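Local coordinates for biotin protein ligase-like protein of unknown function (Silicibacter sp., PDB 3BFM), which is of unknown function but belongs to the biotin/lipoate protein ligase family, whose members typically attach biotin or lipoate to target proteins, at residues V89-W93 with W186-H191; T198-R202 with T223-P227. Numbering follows the deposited sequence.

Contact 1 of 2, residues V89-W93 with W186-H191; sequences VHLDW and WRGLAH
Set V89-L91 as a β-strand and start 186-191 helical, turning to extended angles at A190 and H191 (phi/psi -66/135 and -81/126). The two backbones run parallel, pairing H90 with L189, L91 with A190 and D92 with H191 at CA-CA distances of 4.9, 4.9 and 5.0 Å. A single parallel bridge joins them: L91 N donates to L189 O (2.8 Å), and H191 N donates to L91 O (2.8 Å). A CA-H...O contact supports it, with A190 CA 3.4 Å from L91 O. Two waters extend the polar link. One donates to D92 O (2.8 Å) and accepts from W186 NE1 (2.9 Å); the other accepts from W93 N (2.9 Å) and donates to H191 O (2.7 Å).

Apolar packing centres on L91 (chi1 m, chi2 t), whose CD1 lies 3.5 Å from W186 CD1 and 3.9 Å from L189 CD1. W186 (chi1 t) brings its indole toward the strand, CH2 reaching 4.3 Å from W93 CD1. Outside the segments, D92 OD1 bonds to N94 N and salt-bridges R197, while W93 NE1 donates to F213 O. Strand 89-91 is outermost in the chain's seven-stranded mixed sheet, with H90 bonded through its backbone to R98 on the inner side; the C-terminal end of helix 179-189 and the segment through H191 add a single parallel bridge to this edge of the ligase-like domain.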
ATOM      1  N   VAL A  89     -11.088  -9.938 -23.323  1.00 23.75           N
ATOM      2  CA  VAL A  89     -10.878  -8.526 -23.011  1.00 24.16           C
ATOM      3  C   VAL A  89      -9.687  -7.993 -23.830  1.00 21.62           C
ATOM      4  O   VAL A  89      -8.617  -8.603 -23.848  1.00 26.22           O
ATOM      5  CB  VAL A  89     -10.678  -8.341 -21.504  1.00 22.90           C
ATOM      6  CG1 VAL A  89     -10.489  -6.910 -21.186  1.00 27.28           C
ATOM      7  CG2 VAL A  89     -11.919  -8.898 -20.749  1.00 30.39           C
ATOM      8  N   HIS A  90      -9.883  -6.874 -24.531  1.00 22.05           N
ATOM      9  CA  HIS A  90      -8.767  -6.163 -25.150  1.00 20.71           C
ATOM     10  C   HIS A  90      -8.688  -4.716 -24.680  1.00 21.55           C
ATOM     11  O   HIS A  90      -9.698  -4.100 -24.296  1.00 19.85           O
ATOM     12  CB  HIS A  90      -8.892  -6.193 -26.673  1.00 23.29           C
ATOM     13  CG  HIS A  90      -8.734  -7.559 -27.258  1.00 28.03           C
ATOM     14  ND1 HIS A  90      -9.799  -8.277 -27.768  1.00 31.01           N
ATOM     15  CD2 HIS A  90      -7.645  -8.351 -27.393  1.00 34.37           C
ATOM     16  CE1 HIS A  90      -9.368  -9.445 -28.209  1.00 28.69           C
ATOM     17  NE2 HIS A  90      -8.063  -9.517 -27.991  1.00 31.58           N
ATOM     18  N   LEU A  91      -7.482  -4.178 -24.731  1.00 20.99           N
ATOM     19  CA  LEU A  91      -7.168  -2.850 -24.243  1.00 16.29           C
ATOM     20  C   LEU A  91      -6.804  -1.919 -25.380  1.00 22.14           C
ATOM     21  O   LEU A  91      -5.880  -2.199 -26.146  1.00 25.72           O
ATOM     22  CB  LEU A  91      -5.998  -2.924 -23.252  1.00 17.40           C
ATOM     23  CG  LEU A  91      -6.118  -3.852 -22.034  1.00 18.46           C
ATOM     24  CD1 LEU A  91      -4.747  -3.943 -21.278  1.00 16.27           C
ATOM     25  CD2 LEU A  91      -7.281  -3.400 -21.110  1.00 19.28           C
ATOM     26  N   ASP A  92      -7.511  -0.809 -25.506  1.00 20.18           N
ATOM     27  CA  ASP A  92      -7.093   0.206 -26.447  1.00 18.31           C
ATOM     28  C   ASP A  92      -5.942   1.057 -25.867  1.00 20.79           C
ATOM     29  O   ASP A  92      -5.831   1.322 -24.651  1.00 17.72           O
ATOM     30  CB  ASP A  92      -8.280   1.082 -26.846  1.00 18.66           C
ATOM     31  CG  ASP A  92      -8.024   1.918 -28.082  1.00 29.43           C
ATOM     32  OD1 ASP A  92      -7.072   2.735 -28.071  1.00 28.40           O
ATOM     33  OD2 ASP A  92      -8.821   1.775 -29.055  1.00 29.54           O
ATOM     34  N   TRP A  93      -5.082   1.535 -26.767  1.00 20.48           N
ATOM     35  CA  TRP A  93      -3.964   2.374 -26.364  1.00 18.38           C
ATOM     36  C   TRP A  93      -4.444   3.592 -25.558  1.00 17.12           C
ATOM     37  O   TRP A  93      -3.790   4.019 -24.591  1.00 19.08           O
ATOM     38  CB  TRP A  93      -3.227   2.825 -27.630  1.00 19.72           C
ATOM     39  CG  TRP A  93      -2.121   3.748 -27.392  1.00 21.26           C
ATOM     40  CD1 TRP A  93      -0.865   3.446 -27.010  1.00 20.30           C
ATOM     41  CD2 TRP A  93      -2.176   5.167 -27.529  1.00 20.88           C
ATOM     42  NE1 TRP A  93      -0.126   4.591 -26.874  1.00 19.18           N
ATOM     43  CE2 TRP A  93      -0.913   5.671 -27.172  1.00 20.50           C
ATOM     44  CE3 TRP A  93      -3.179   6.055 -27.869  1.00 19.76           C
ATOM     45  CZ2 TRP A  93      -0.624   7.030 -27.200  1.00 21.10           C
ATOM     46  CZ3 TRP A  93      -2.907   7.393 -27.884  1.00 21.60           C
ATOM     47  CH2 TRP A  93      -1.643   7.874 -27.560  1.00 21.02           C
ATOM     48  N   TRP A 186       0.919  -6.354 -21.948  1.00 21.40           N
ATOM     49  CA  TRP A 186       0.048  -5.352 -22.567  1.00 22.07           C
ATOM     50  C   TRP A 186      -0.067  -5.562 -24.084  1.00 23.21           C
ATOM     51  O   TRP A 186      -1.173  -5.536 -24.650  1.00 22.15           O
ATOM     52  CB  TRP A 186       0.501  -3.914 -22.241  1.00 19.73           C
ATOM     53  CG  TRP A 186      -0.491  -2.936 -22.698  1.00 19.58           C
ATOM     54  CD1 TRP A 186      -1.596  -2.502 -22.011  1.00 17.39           C
ATOM     55  CD2 TRP A 186      -0.544  -2.308 -23.976  1.00 20.64           C
ATOM     56  NE1 TRP A 186      -2.344  -1.656 -22.797  1.00 16.98           N
ATOM     57  CE2 TRP A 186      -1.695  -1.498 -23.995  1.00 18.75           C
ATOM     58  CE3 TRP A 186       0.301  -2.307 -25.088  1.00 24.43           C
ATOM     59  CZ2 TRP A 186      -2.040  -0.727 -25.074  1.00 23.00           C
ATOM     60  CZ3 TRP A 186      -0.058  -1.527 -26.194  1.00 25.09           C
ATOM     61  CH2 TRP A 186      -1.209  -0.745 -26.171  1.00 23.61           C
ATOM     62  N   ARG A 187       1.056  -5.839 -24.731  1.00 22.90           N
ATOM     63  CA  ARG A 187       1.031  -6.082 -26.178  1.00 28.44           C
ATOM     64  C   ARG A 187       0.087  -7.225 -26.563  1.00 25.23           C
ATOM     65  O   ARG A 187      -0.613  -7.117 -27.563  1.00 27.55           O
ATOM     66  CB  ARG A 187       2.456  -6.338 -26.720  1.00 28.77           C
ATOM     67  CG  ARG A 187       2.499  -6.894 -28.132  1.00 40.47           C
ATOM     68  CD  ARG A 187       3.922  -7.087 -28.625  1.00 39.25           C
ATOM     69  NE  ARG A 187       3.934  -7.163 -30.089  1.00 51.98           N
ATOM     70  CZ  ARG A 187       4.061  -6.122 -30.914  1.00 55.62           C
ATOM     71  NH1 ARG A 187       4.208  -4.882 -30.457  1.00 59.42           N
ATOM     72  NH2 ARG A 187       4.058  -6.323 -32.225  1.00 60.29           N
ATOM     73  N   GLY A 188       0.038  -8.281 -25.763  1.00 25.25           N
ATOM     74  CA  GLY A 188      -0.866  -9.395 -26.018  1.00 26.21           C
ATOM     75  C   GLY A 188      -2.342  -9.059 -25.948  1.00 28.22           C
ATOM     76  O   GLY A 188      -3.167  -9.748 -26.546  1.00 30.92           O
ATOM     77  N   LEU A 189      -2.675  -8.007 -25.197  1.00 26.07           N
ATOM     78  CA  LEU A 189      -4.044  -7.542 -25.014  1.00 24.71           C
ATOM     79  C   LEU A 189      -4.410  -6.350 -25.861  1.00 24.97           C
ATOM     80  O   LEU A 189      -5.590  -5.949 -25.907  1.00 24.98           O
ATOM     81  CB  LEU A 189      -4.245  -7.185 -23.546  1.00 26.19           C
ATOM     82  CG  LEU A 189      -3.982  -8.331 -22.582  1.00 28.62           C
ATOM     83  CD1 LEU A 189      -4.061  -7.815 -21.145  1.00 28.45           C
ATOM     84  CD2 LEU A 189      -4.968  -9.483 -22.818  1.00 26.73           C
ATOM     85  N   ALA A 190      -3.433  -5.764 -26.545  1.00 23.53           N
ATOM     86  CA  ALA A 190      -3.669  -4.492 -27.211  1.00 24.06           C
ATOM     87  C   ALA A 190      -4.689  -4.675 -28.334  1.00 27.27           C
ATOM     88  O   ALA A 190      -4.598  -5.616 -29.111  1.00 29.78           O
ATOM     89  CB  ALA A 190      -2.382  -3.905 -27.762  1.00 24.81           C
ATOM     90  N   HIS A 191      -5.653  -3.764 -28.411  1.00 25.21           N
ATOM     91  CA  HIS A 191      -6.614  -3.751 -29.478  1.00 25.55           C
ATOM     92  C   HIS A 191      -6.038  -3.094 -30.715  1.00 24.93           C
ATOM     93  O   HIS A 191      -5.620  -1.949 -30.652  1.00 25.12           O
ATOM     94  CB  HIS A 191      -7.807  -2.936 -29.072  1.00 25.65           C
ATOM     95  CG  HIS A 191      -8.806  -2.768 -30.157  1.00 26.19           C
ATOM     96  ND1 HIS A 191      -9.596  -3.804 -30.603  1.00 29.65           N
ATOM     97  CD2 HIS A 191      -9.155  -1.681 -30.879  1.00 27.32           C
ATOM     98  CE1 HIS A 191     -10.393  -3.362 -31.558  1.00 27.97           C
ATOM     99  NE2 HIS A 191     -10.150  -2.076 -31.744  1.00 30.38           N
TER
HETATM  100  O   HOH W   1      -4.024   0.708 -22.585  1.00 33.42           O
HETATM  101  O   HOH W   2      -5.404   0.433 -29.453  1.00 32.25           O

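Contact 2 of 2, residues T198-R202 with T223-P227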
ATOM      1  N   THR A 198      -6.625   5.862 -36.615  1.00 32.67           N
ATOM      2  CA  THR A 198      -6.548   7.320 -36.620  1.00 34.82           C
ATOM      3  C   THR A 198      -6.367   7.773 -35.179  1.00 36.02           C
ATOM      4  O   THR A 198      -7.027   7.271 -34.288  1.00 35.55           O
ATOM      5  CB  THR A 198      -7.824   7.949 -37.241  1.00 36.26           C
ATOM      6  OG1 THR A 198      -8.013   7.431 -38.572  1.00 41.51           O
ATOM      7  CG2 THR A 198      -7.711   9.484 -37.298  1.00 37.13           C
ATOM      8  N   GLU A 199      -5.442   8.689 -34.939  1.00 36.39           N
ATOM      9  CA  GLU A 199      -5.145   9.129 -33.585  1.00 37.44           C
ATOM     10  C   GLU A 199      -4.538  10.516 -33.657  1.00 40.30           C
ATOM     11  O   GLU A 199      -3.714  10.785 -34.539  1.00 39.96           O
ATOM     12  CB  GLU A 199      -4.164   8.163 -32.932  1.00 39.11           C
ATOM     13  CG  GLU A 199      -3.906   8.417 -31.460  1.00 39.54           C
ATOM     14  CD  GLU A 199      -5.132   8.177 -30.594  1.00 43.80           C
ATOM     15  OE1 GLU A 199      -5.762   7.107 -30.729  1.00 39.54           O
ATOM     16  OE2 GLU A 199      -5.467   9.063 -29.779  1.00 42.31           O
ATOM     17  N   ALA A 200      -4.964  11.401 -32.752  1.00 39.86           N
ATOM     18  CA  ALA A 200      -4.457  12.774 -32.715  1.00 40.29           C
ATOM     19  C   ALA A 200      -4.390  13.432 -34.095  1.00 40.75           C
ATOM     20  O   ALA A 200      -3.409  14.092 -34.423  1.00 43.87           O
ATOM     21  CB  ALA A 200      -3.091  12.800 -32.061  1.00 40.48           C
ATOM     22  N   GLY A 201      -5.424  13.246 -34.908  1.00 40.95           N
ATOM     23  CA  GLY A 201      -5.471  13.851 -36.237  1.00 40.76           C
ATOM     24  C   GLY A 201      -4.504  13.273 -37.261  1.00 42.15           C
ATOM     25  O   GLY A 201      -4.276  13.886 -38.303  1.00 42.94           O
ATOM     26  N   ARG A 202      -3.940  12.103 -36.962  1.00 40.35           N
ATOM     27  CA  ARG A 202      -3.014  11.412 -37.863  0.70 40.54           C
ATOM     28  C   ARG A 202      -3.531  10.009 -38.142  1.00 39.71           C
ATOM     29  O   ARG A 202      -4.218   9.412 -37.313  1.00 36.91           O
ATOM     30  CB  ARG A 202      -1.619  11.359 -37.246  0.70 40.36           C
ATOM     31  CG  ARG A 202      -0.972  12.728 -37.182  0.70 44.73           C
ATOM     32  CD  ARG A 202       0.133  12.814 -36.156  0.70 52.55           C
ATOM     33  NE  ARG A 202       0.347  14.201 -35.738  0.70 54.09           N
ATOM     34  CZ  ARG A 202      -0.057  14.731 -34.582  0.70 55.18           C
ATOM     35  NH1 ARG A 202      -0.697  14.001 -33.672  0.70 50.51           N
ATOM     36  NH2 ARG A 202       0.194  16.013 -34.328  0.70 55.74           N
ATOM     37  N   THR A 223       6.756   7.769 -39.715  1.00 18.54           N
ATOM     38  CA  THR A 223       6.213   7.190 -38.481  1.00 17.75           C
ATOM     39  C   THR A 223       6.010   8.314 -37.489  1.00 19.82           C
ATOM     40  O   THR A 223       6.938   9.057 -37.164  1.00 22.87           O
ATOM     41  CB  THR A 223       7.133   6.152 -37.873  1.00 15.05           C
ATOM     42  OG1 THR A 223       7.417   5.110 -38.816  1.00 21.46           O
ATOM     43  CG2 THR A 223       6.489   5.514 -36.629  1.00 18.57           C
ATOM     44  N   HIS A 224       4.779   8.440 -37.000  1.00 20.53           N
ATOM     45  CA  HIS A 224       4.443   9.431 -35.982  1.00 23.40           C
ATOM     46  C   HIS A 224       4.651   8.789 -34.643  1.00 22.36           C
ATOM     47  O   HIS A 224       4.387   7.592 -34.484  1.00 23.03           O
ATOM     48  CB  HIS A 224       2.985   9.854 -36.109  1.00 24.98           C
ATOM     49  CG  HIS A 224       2.633  10.397 -37.445  1.00 24.85           C
ATOM     50  ND1 HIS A 224       3.015  11.656 -37.848  1.00 26.28           N
ATOM     51  CD2 HIS A 224       1.949   9.858 -38.481  1.00 24.01           C
ATOM     52  CE1 HIS A 224       2.574  11.874 -39.073  1.00 30.11           C
ATOM     53  NE2 HIS A 224       1.936  10.794 -39.486  1.00 32.25           N
ATOM     54  N   LEU A 225       5.158   9.572 -33.691  1.00 25.42           N
ATOM     55  CA  LEU A 225       5.151   9.172 -32.280  1.00 25.58           C
ATOM     56  C   LEU A 225       4.111  10.005 -31.536  1.00 25.45           C
ATOM     57  O   LEU A 225       4.202  11.219 -31.478  1.00 25.10           O
ATOM     58  CB  LEU A 225       6.533   9.332 -31.637  1.00 27.35           C
ATOM     59  CG  LEU A 225       6.626   9.000 -30.142  1.00 26.43           C
ATOM     60  CD1 LEU A 225       6.519   7.542 -29.961  1.00 22.95           C
ATOM     61  CD2 LEU A 225       7.954   9.475 -29.560  1.00 28.84           C
ATOM     62  N   ILE A 226       3.115   9.330 -30.981  1.00 23.22           N
ATOM     63  CA  ILE A 226       2.065   9.994 -30.212  0.70 22.88           C
ATOM     64  C   ILE A 226       2.315   9.623 -28.760  1.00 20.90           C
ATOM     65  O   ILE A 226       2.086   8.473 -28.366  1.00 20.84           O
ATOM     66  CB  ILE A 226       0.674   9.552 -30.656  0.70 24.22           C
ATOM     67  CG1 ILE A 226       0.564   9.551 -32.188  0.70 24.46           C
ATOM     68  CG2 ILE A 226      -0.402  10.431 -30.003  0.70 25.31           C
ATOM     69  CD1 ILE A 226       0.560  10.916 -32.810  0.70 31.97           C
ATOM     70  N   PRO A 227       2.830  10.581 -27.959  1.00 22.64           N
ATOM     71  CA  PRO A 227       3.109  10.219 -26.583  1.00 22.99           C
ATOM     72  C   PRO A 227       1.795   9.931 -25.812  1.00 21.73           C
ATOM     73  O   PRO A 227       0.759  10.535 -26.083  1.00 21.01           O
ATOM     74  CB  PRO A 227       3.815  11.470 -26.008  1.00 23.49           C
ATOM     75  CG  PRO A 227       4.083  12.364 -27.135  1.00 26.87           C
ATOM     76  CD  PRO A 227       3.163  11.989 -28.233  1.00 25.03           C
TER
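E199 and R202 close a two-residue β-hairpin, its type I' turn spanning E199 to R202, through reciprocal backbone hydrogen bonds, E199 N to R202 O and R202 N to E199 O, both 2.8 Å. E199 points its CA-CB bond toward strand 223-226 and rests the aliphatic part of its side chain on I226, with CG 4.3 Å from I226 CG2; its carboxylate is engaged by a salt bridge from OE1 to R197. At the turn, A200 (phi 45°) sets its methyl against the same isoleucine branch, A200 CB lying 4.1 Å from I226 CG2. G201, also at positive phi (71°), is the second turn residue.

Of the hairpin residues, R202 has the most area covered, spanning H224 and I226, which sit on one side of their strand while L225 points away. Its CD sits over the face of the H224 ring, 3.8 Å from the centroid and 21° off the normal, a CH-pi contact. Farther out, R202 NH1 comes to 3.4 Å from I226 CD1; both residues have a second deposited conformer. H224 NE2 is hydrogen-bonded to D219 OD2. Strand 215-218 adds M215 beside E199 and L217 beside R202.

The contact lies within the small C-terminal β domain, the DUF4444 region, whose SH3-clan membership is consistent with a small SH3-like barrel. With 212 Å² buried, hairpin and strand meet through side chains: methyls, methylenes, one ring face, and a guanidinium against an isoleucine methyl. Neither a hydrogen bond nor a salt bridge forms between the two segments, so apolar and CH-pi packing joins them at the surface.

The chain makes contact 1 first, then contact 2, in series: helix 179-189 delivers 186-191 to the edge of the large mixed sheet, and the next strand, 196-199, opens the small C-terminal β domain. Their centres lie about 18 Å apart, yet W93 spans the gap, with CZ2 3.3 Å from I226 O and CZ3 3.6 Å from E199 CD. R197 ties them too, salt-bridging both D92 of contact 1 and E199 of contact 2. Contact 1 thus belongs to the ligase-like domain and contact 2 to the DUF4444 region, and W93 and R197, which reach both contacts, join the two parts.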